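Local coordinates for protein amidohydrolase 2 (Bifidobacterium longum subsp. infantis, PDB 6UVZ) that is probably a hydrolase of the metallo-dependent hydrolase superfamily, at residues A[151-164]-A[181-194]. Sequence-based numbering, arbitrary orientation.
Sequences FAQVPEVTVIIDHL and LAELPNSYIKVSGD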
ATOM      1  N   PHE A 151      -8.095   3.473 -14.476  1.00 42.62           N
ATOM      2  CA  PHE A 151      -6.936   4.348 -14.368  1.00 52.76           C
ATOM      3  C   PHE A 151      -6.314   4.684 -15.717  1.00 59.59           C
ATOM      4  O   PHE A 151      -5.461   5.575 -15.779  1.00 54.02           O
ATOM      5  CB  PHE A 151      -5.887   3.716 -13.450  1.00 55.41           C
ATOM      6  CG  PHE A 151      -6.348   3.557 -12.030  1.00 60.67           C
ATOM      7  CD1 PHE A 151      -6.276   4.617 -11.142  1.00 59.44           C
ATOM      8  CD2 PHE A 151      -6.861   2.351 -11.583  1.00 55.06           C
ATOM      9  CE1 PHE A 151      -6.703   4.475  -9.836  1.00 52.75           C
ATOM     10  CE2 PHE A 151      -7.291   2.203 -10.279  1.00 50.00           C
ATOM     11  CZ  PHE A 151      -7.211   3.266  -9.405  1.00 51.44           C
ATOM     12  N   ALA A 152      -6.712   3.999 -16.791  1.00 67.73           N
ATOM     13  CA  ALA A 152      -6.262   4.400 -18.119  1.00 65.24           C
ATOM     14  C   ALA A 152      -6.906   5.710 -18.549  1.00 66.52           C
ATOM     15  O   ALA A 152      -6.291   6.493 -19.282  1.00 65.94           O
ATOM     16  CB  ALA A 152      -6.562   3.301 -19.138  1.00 59.04           C
ATOM     17  N   GLN A 153      -8.139   5.967 -18.104  1.00 59.52           N
ATOM     18  CA  GLN A 153      -8.799   7.229 -18.410  1.00 58.82           C
ATOM     19  C   GLN A 153      -8.227   8.386 -17.602  1.00 66.47           C
ATOM     20  O   GLN A 153      -8.334   9.539 -18.032  1.00 77.09           O
ATOM     21  CB  GLN A 153     -10.302   7.114 -18.154  1.00 54.38           C
ATOM     22  CG  GLN A 153     -10.948   5.891 -18.781  1.00 57.22           C
ATOM     23  CD  GLN A 153     -12.417   5.767 -18.430  1.00 60.69           C
ATOM     24  OE1 GLN A 153     -13.140   6.761 -18.378  1.00 72.51           O
ATOM     25  NE2 GLN A 153     -12.864   4.541 -18.180  1.00 47.03           N
ATOM     26  N   VAL A 154      -7.629   8.105 -16.448  1.00 63.77           N
ATOM     27  CA  VAL A 154      -7.028   9.137 -15.609  1.00 61.03           C
ATOM     28  C   VAL A 154      -5.547   8.818 -15.428  1.00 69.96           C
ATOM     29  O   VAL A 154      -5.148   8.310 -14.370  1.00 59.65           O
ATOM     30  CB  VAL A 154      -7.743   9.241 -14.251  1.00 48.83           C
ATOM     31  CG1 VAL A 154      -7.319  10.507 -13.520  1.00 60.66           C
ATOM     32  CG2 VAL A 154      -9.252   9.205 -14.438  1.00 36.75           C
ATOM     33  N   PRO A 155      -4.698   9.081 -16.426  1.00 72.35           N
ATOM     34  CA  PRO A 155      -3.263   8.810 -16.257  1.00 56.26           C
ATOM     35  C   PRO A 155      -2.557   9.790 -15.337  1.00 50.53           C
ATOM     36  O   PRO A 155      -1.412   9.527 -14.949  1.00 57.65           O
ATOM     37  CB  PRO A 155      -2.720   8.908 -17.687  1.00 50.57           C
ATOM     38  CG  PRO A 155      -3.652   9.851 -18.366  1.00 48.38           C
ATOM     39  CD  PRO A 155      -5.010   9.581 -17.777  1.00 68.09           C
ATOM     40  N   GLU A 156      -3.196  10.901 -14.971  1.00 44.71           N
ATOM     41  CA  GLU A 156      -2.560  11.912 -14.138  1.00 46.63           C
ATOM     42  C   GLU A 156      -2.693  11.636 -12.646  1.00 41.53           C
ATOM     43  O   GLU A 156      -2.077  12.348 -11.846  1.00 40.20           O
ATOM     44  CB  GLU A 156      -3.130  13.302 -14.450  1.00 37.18           C
ATOM     45  CG  GLU A 156      -4.617  13.464 -14.166  1.00 50.98           C
ATOM     46  CD  GLU A 156      -5.497  12.996 -15.309  1.00 66.19           C
ATOM     47  OE1 GLU A 156      -4.967  12.387 -16.261  1.00 67.48           O
ATOM     48  OE2 GLU A 156      -6.721  13.242 -15.258  1.00 73.88           O
ATOM     49  N   VAL A 157      -3.470  10.633 -12.249  1.00 40.25           N
ATOM     50  CA  VAL A 157      -3.593  10.264 -10.844  1.00 33.04           C
ATOM     51  C   VAL A 157      -2.557   9.194 -10.527  1.00 39.39           C
ATOM     52  O   VAL A 157      -2.256   8.328 -11.358  1.00 48.75           O
ATOM     53  CB  VAL A 157      -5.023   9.786 -10.515  1.00 23.82           C
ATOM     54  CG1 VAL A 157      -5.333   8.460 -11.192  1.00 20.90           C
ATOM     55  CG2 VAL A 157      -5.221   9.681  -9.010  1.00 20.13           C
ATOM     56  N   THR A 158      -1.987   9.269  -9.328  1.00 48.96           N
ATOM     57  CA  THR A 158      -1.011   8.289  -8.871  1.00 38.65           C
ATOM     58  C   THR A 158      -1.747   7.129  -8.215  1.00 37.46           C
ATOM     59  O   THR A 158      -2.413   7.308  -7.190  1.00 43.16           O
ATOM     60  CB  THR A 158      -0.020   8.921  -7.894  1.00 37.60           C
ATOM     61  OG1 THR A 158       0.714   9.957  -8.559  1.00 42.48           O
ATOM     62  CG2 THR A 158       0.952   7.875  -7.370  1.00 20.49           C
ATOM     63  N   VAL A 159      -1.634   5.944  -8.810  1.00 32.47           N
ATOM     64  CA  VAL A 159      -2.279   4.737  -8.308  1.00 32.32           C
ATOM     65  C   VAL A 159      -1.196   3.791  -7.811  1.00 34.67           C
ATOM     66  O   VAL A 159      -0.176   3.594  -8.483  1.00 49.46           O
ATOM     67  CB  VAL A 159      -3.151   4.073  -9.388  1.00 27.86           C
ATOM     68  CG1 VAL A 159      -2.379   3.939 -10.696  1.00 22.00           C
ATOM     69  CG2 VAL A 159      -3.653   2.717  -8.913  1.00 32.07           C
ATOM     70  N   ILE A 160      -1.407   3.221  -6.629  1.00 28.11           N
ATOM     71  CA  ILE A 160      -0.479   2.268  -6.031  1.00 32.87           C
ATOM     72  C   ILE A 160      -1.211   0.940  -5.903  1.00 38.20           C
ATOM     73  O   ILE A 160      -2.194   0.833  -5.158  1.00 43.31           O
ATOM     74  CB  ILE A 160       0.050   2.743  -4.671  1.00 33.76           C
ATOM     75  CG1 ILE A 160       0.928   3.986  -4.831  1.00 35.10           C
ATOM     76  CG2 ILE A 160       0.837   1.633  -4.005  1.00 39.98           C
ATOM     77  CD1 ILE A 160       0.180   5.297  -4.725  1.00 39.82           C
ATOM     78  N   ILE A 161      -0.738  -0.071  -6.629  1.00 40.71           N
ATOM     79  CA  ILE A 161      -1.349  -1.396  -6.604  1.00 42.61           C
ATOM     80  C   ILE A 161      -0.891  -2.100  -5.331  1.00 46.67           C
ATOM     81  O   ILE A 161       0.296  -2.382  -5.158  1.00 49.15           O
ATOM     82  CB  ILE A 161      -0.981  -2.208  -7.851  1.00 45.36           C
ATOM     83  CG1 ILE A 161      -1.079  -1.348  -9.112  1.00 46.39           C
ATOM     84  CG2 ILE A 161      -1.888  -3.418  -7.978  1.00 44.59           C
ATOM     85  CD1 ILE A 161      -2.458  -0.806  -9.387  1.00 56.55           C
ATOM     86  N   ASP A 162      -1.832  -2.386  -4.435  1.00 51.02           N
ATOM     87  CA  ASP A 162      -1.503  -3.004  -3.157  1.00 48.77           C
ATOM     88  C   ASP A 162      -1.327  -4.508  -3.315  1.00 63.12           C
ATOM     89  O   ASP A 162      -2.140  -5.174  -3.966  1.00 77.06           O
ATOM     90  CB  ASP A 162      -2.592  -2.720  -2.121  1.00 44.07           C
ATOM     91  CG  ASP A 162      -2.596  -1.282  -1.657  1.00 57.79           C
ATOM     92  OD1 ASP A 162      -1.759  -0.493  -2.147  1.00 63.17           O
ATOM     93  OD2 ASP A 162      -3.434  -0.940  -0.797  1.00 59.87           O
ATOM     94  N   HIS A 163      -0.255  -5.034  -2.721  1.00 73.77           N
ATOM     95  CA  HIS A 163      -0.074  -6.475  -2.531  1.00 84.43           C
ATOM     96  C   HIS A 163      -0.037  -7.225  -3.861  1.00 84.42           C
ATOM     97  O   HIS A 163      -0.668  -8.273  -4.019  1.00 77.95           O
ATOM     98  CB  HIS A 163      -1.162  -7.043  -1.617  1.00 91.55           C
ATOM     99  CG  HIS A 163      -1.237  -6.377  -0.277  1.00101.18           C
ATOM    100  ND1 HIS A 163      -0.318  -5.438   0.142  1.00101.78           N
ATOM    101  CD2 HIS A 163      -2.122  -6.515   0.739  1.00102.30           C
ATOM    102  CE1 HIS A 163      -0.634  -5.025   1.356  1.00101.42           C
ATOM    103  NE2 HIS A 163      -1.725  -5.664   1.742  1.00102.70           N
ATOM    104  N   LEU A 164       0.713  -6.684  -4.824  1.00 92.06           N
ATOM    105  CA  LEU A 164       0.902  -7.311  -6.134  1.00 95.52           C
ATOM    106  C   LEU A 164      -0.425  -7.553  -6.849  1.00106.11           C
ATOM    107  O   LEU A 164      -0.557  -8.498  -7.632  1.00106.35           O
ATOM    108  CB  LEU A 164       1.691  -8.618  -6.013  1.00 88.53           C
ATOM    109  CG  LEU A 164       3.124  -8.497  -5.490  1.00 83.25           C
ATOM    110  CD1 LEU A 164       3.664  -9.858  -5.080  1.00 83.66           C
ATOM    111  CD2 LEU A 164       4.025  -7.856  -6.536  1.00 70.96           C
ATOM    112  N   LEU A 181      -1.581  -1.839 -16.623  1.00 74.84           N
ATOM    113  CA  LEU A 181      -1.284  -0.881 -15.564  1.00 54.89           C
ATOM    114  C   LEU A 181       0.171  -0.436 -15.610  1.00 58.93           C
ATOM    115  O   LEU A 181       0.480   0.724 -15.318  1.00 60.42           O
ATOM    116  CB  LEU A 181      -1.616  -1.484 -14.201  1.00 48.79           C
ATOM    117  CG  LEU A 181      -3.100  -1.683 -13.899  1.00 52.07           C
ATOM    118  CD1 LEU A 181      -3.281  -2.455 -12.604  1.00 53.90           C
ATOM    119  CD2 LEU A 181      -3.807  -0.338 -13.827  1.00 46.40           C
ATOM    120  N   ALA A 182       1.080  -1.344 -15.977  1.00 59.33           N
ATOM    121  CA  ALA A 182       2.492  -0.993 -16.065  1.00 62.48           C
ATOM    122  C   ALA A 182       2.770   0.015 -17.172  1.00 67.31           C
ATOM    123  O   ALA A 182       3.846   0.622 -17.186  1.00 69.63           O
ATOM    124  CB  ALA A 182       3.336  -2.250 -16.281  1.00 61.36           C
ATOM    125  N   GLU A 183       1.828   0.208 -18.095  1.00 67.98           N
ATOM    126  CA  GLU A 183       1.993   1.180 -19.167  1.00 71.65           C
ATOM    127  C   GLU A 183       1.616   2.593 -18.742  1.00 66.25           C
ATOM    128  O   GLU A 183       1.933   3.545 -19.464  1.00 62.24           O
ATOM    129  CB  GLU A 183       1.157   0.761 -20.381  1.00 82.42           C
ATOM    130  CG  GLU A 183       1.716   1.222 -21.719  1.00 94.02           C
ATOM    131  CD  GLU A 183       2.962   0.458 -22.132  1.00103.43           C
ATOM    132  OE1 GLU A 183       3.284  -0.564 -21.488  1.00102.22           O
ATOM    133  OE2 GLU A 183       3.620   0.880 -23.106  1.00107.91           O
ATOM    134  N   LEU A 184       0.955   2.752 -17.594  1.00 65.55           N
ATOM    135  CA  LEU A 184       0.564   4.063 -17.100  1.00 46.89           C
ATOM    136  C   LEU A 184       1.770   4.795 -16.512  1.00 49.75           C
ATOM    137  O   LEU A 184       2.670   4.169 -15.947  1.00 58.63           O
ATOM    138  CB  LEU A 184      -0.528   3.928 -16.044  1.00 49.56           C
ATOM    139  CG  LEU A 184      -1.812   3.228 -16.496  1.00 44.89           C
ATOM    140  CD1 LEU A 184      -2.792   3.106 -15.341  1.00 43.10           C
ATOM    141  CD2 LEU A 184      -2.447   3.965 -17.666  1.00 32.37           C
ATOM    142  N   PRO A 185       1.808   6.125 -16.632  1.00 49.74           N
ATOM    143  CA  PRO A 185       2.999   6.864 -16.183  1.00 44.01           C
ATOM    144  C   PRO A 185       3.119   7.000 -14.674  1.00 54.40           C
ATOM    145  O   PRO A 185       4.242   7.160 -14.178  1.00 60.66           O
ATOM    146  CB  PRO A 185       2.829   8.235 -16.850  1.00 41.04           C
ATOM    147  CG  PRO A 185       1.355   8.385 -17.015  1.00 41.90           C
ATOM    148  CD  PRO A 185       0.824   7.003 -17.290  1.00 49.36           C
ATOM    149  N   ASN A 186       2.017   6.946 -13.927  1.00 58.96           N
ATOM    150  CA  ASN A 186       2.049   7.158 -12.483  1.00 46.47           C
ATOM    151  C   ASN A 186       1.509   5.956 -11.715  1.00 45.25           C
ATOM    152  O   ASN A 186       0.923   6.110 -10.642  1.00 40.19           O
ATOM    153  CB  ASN A 186       1.278   8.423 -12.107  1.00 44.41           C
ATOM    154  CG  ASN A 186       1.826   9.660 -12.789  1.00 49.45           C
ATOM    155  OD1 ASN A 186       2.859  10.196 -12.387  1.00 53.49           O
ATOM    156  ND2 ASN A 186       1.135  10.122 -13.823  1.00 56.79           N
ATOM    157  N   SER A 187       1.704   4.753 -12.249  1.00 48.26           N
ATOM    158  CA  SER A 187       1.281   3.537 -11.573  1.00 46.71           C
ATOM    159  C   SER A 187       2.440   2.950 -10.779  1.00 50.67           C
ATOM    160  O   SER A 187       3.599   3.032 -11.193  1.00 54.17           O
ATOM    161  CB  SER A 187       0.760   2.510 -12.579  1.00 56.16           C
ATOM    162  OG  SER A 187       1.769   2.148 -13.506  1.00 67.93           O
ATOM    163  N   TYR A 188       2.118   2.367  -9.627  1.00 49.23           N
ATOM    164  CA  TYR A 188       3.106   1.734  -8.768  1.00 44.08           C
ATOM    165  C   TYR A 188       2.502   0.469  -8.181  1.00 44.50           C
ATOM    166  O   TYR A 188       1.285   0.370  -8.008  1.00 50.48           O
ATOM    167  CB  TYR A 188       3.568   2.667  -7.640  1.00 38.62           C
ATOM    168  CG  TYR A 188       4.292   3.907  -8.119  1.00 38.80           C
ATOM    169  CD1 TYR A 188       5.679   3.937  -8.199  1.00 33.68           C
ATOM    170  CD2 TYR A 188       3.590   5.048  -8.485  1.00 31.49           C
ATOM    171  CE1 TYR A 188       6.345   5.068  -8.633  1.00 33.60           C
ATOM    172  CE2 TYR A 188       4.248   6.182  -8.922  1.00 39.02           C
ATOM    173  CZ  TYR A 188       5.625   6.187  -8.993  1.00 46.18           C
ATOM    174  OH  TYR A 188       6.284   7.314  -9.425  1.00 55.09           O
ATOM    175  N   ILE A 189       3.359  -0.500  -7.873  1.00 38.06           N
ATOM    176  CA  ILE A 189       2.924  -1.785  -7.344  1.00 45.06           C
ATOM    177  C   ILE A 189       3.803  -2.159  -6.157  1.00 49.62           C
ATOM    178  O   ILE A 189       5.022  -1.955  -6.180  1.00 51.59           O
ATOM    179  CB  ILE A 189       2.952  -2.883  -8.432  1.00 46.81           C
ATOM    180  CG1 ILE A 189       2.413  -4.205  -7.882  1.00 54.63           C
ATOM    181  CG2 ILE A 189       4.352  -3.046  -9.009  1.00 42.63           C
ATOM    182  CD1 ILE A 189       2.149  -5.244  -8.948  1.00 56.20           C
ATOM    183  N   LYS A 190       3.177  -2.689  -5.111  1.00 36.53           N
ATOM    184  CA  LYS A 190       3.869  -3.094  -3.897  1.00 34.38           C
ATOM    185  C   LYS A 190       4.121  -4.593  -3.912  1.00 54.99           C
ATOM    186  O   LYS A 190       3.279  -5.370  -4.375  1.00 67.50           O
ATOM    187  CB  LYS A 190       3.055  -2.721  -2.657  1.00 35.97           C
ATOM    188  CG  LYS A 190       2.904  -1.232  -2.436  1.00 36.20           C
ATOM    189  CD  LYS A 190       1.984  -0.950  -1.265  1.00 30.98           C
ATOM    190  CE  LYS A 190       2.029   0.515  -0.887  1.00 34.03           C
ATOM    191  NZ  LYS A 190       0.970   0.878   0.092  1.00 35.42           N
ATOM    192  N   VAL A 191       5.277  -4.998  -3.398  1.00 56.33           N
ATOM    193  CA  VAL A 191       5.640  -6.411  -3.304  1.00 53.96           C
ATOM    194  C   VAL A 191       5.387  -6.831  -1.860  1.00 62.98           C
ATOM    195  O   VAL A 191       6.285  -6.808  -1.014  1.00 56.22           O
ATOM    196  CB  VAL A 191       7.084  -6.661  -3.734  1.00 41.04           C
ATOM    197  CG1 VAL A 191       7.370  -8.155  -3.766  1.00 45.30           C
ATOM    198  CG2 VAL A 191       7.340  -6.041  -5.092  1.00 39.09           C
ATOM    199  N   SER A 192       4.143  -7.214  -1.575  1.00 72.22           N
ATOM    200  CA  SER A 192       3.778  -7.677  -0.239  1.00 79.93           C
ATOM    201  C   SER A 192       2.492  -8.495  -0.356  1.00 81.18           C
ATOM    202  O   SER A 192       2.225  -9.088  -1.407  1.00 75.63           O
ATOM    203  CB  SER A 192       3.666  -6.468   0.712  1.00 81.25           C
ATOM    204  OG  SER A 192       2.684  -5.553   0.260  1.00 82.04           O
ATOM    205  N   GLY A 193       1.701  -8.521   0.714  1.00 86.93           N
ATOM    206  CA  GLY A 193       0.444  -9.244   0.705  1.00 89.81           C
ATOM    207  C   GLY A 193       0.165  -9.983   1.996  1.00 97.11           C
ATOM    208  O   GLY A 193       1.014 -10.028   2.891  1.00 98.53           O
ATOM    209  N   ASP A 194      -1.027 -10.569   2.105  1.00100.81           N
ATOM    210  CA  ASP A 194      -1.388 -11.364   3.271  1.00105.00           C
ATOM    211  C   ASP A 194      -0.777 -12.758   3.245  1.00108.23           C
ATOM    212  O   ASP A 194      -1.080 -13.567   4.130  1.00105.20           O
ATOM    213  CB  ASP A 194      -2.911 -11.469   3.387  1.00107.26           C
ATOM    214  CG  ASP A 194      -3.585 -10.112   3.463  1.00103.36           C
ATOM    215  OD1 ASP A 194      -2.888  -9.090   3.289  1.00100.74           O
ATOM    216  OD2 ASP A 194      -4.810 -10.069   3.699  1.00 97.64           O
TER
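Ile161 packs against Ile189 and Leu181 on the face of the sheet turned to helix 172-181. Its CB lies 3.9 Å from Ile189 CG1, and its CD1 meets Leu181 CD1. Ile189 CG1 is anti to the backbone N (chi1 -177°), and this carries CD1 on to Leu164 CA and CD2. Leu164 CD2 also touches Val191 CG2. On the other face, Ile160 CG2 lies against the aliphatic chain of Lys190, and Thr158 CG2 approaches the Tyr188 ring obliquely.

Between these faces, strands 159-161 and 187-191 run parallel. Val159 N bonds to Asn186 O, Tyr188 N to Val159 O, Ile161 N to Tyr188 O and Lys190 N to Ile161 O (2.9 Å). At one end, Asn186 ND2 donates an N-H to Pro155 O (2.8 Å), in the carbonyl plane.

At the other end, Lys190 NZ makes a salt bridge to Glu136 and a hydrogen bond to His12; its bridge to Asp162 OD1 is long (3.8 Å). Gly193 CA sits over one face of the His163 ring, 3.8 Å from its centroid. His163 ND1 gives a weak hydrogen bond to Ser192 OG, which also bonds Ser217. Replacing His163 by alanine removes the ring and is likely to leave Gly193 CA without its CH-pi partner and Ser192 OG without this weak bond.

The two strands and helix 172-181 form a beta-alpha-beta unit with the right-handed crossover of a TIM barrel, the fold of the amidohydrolase family.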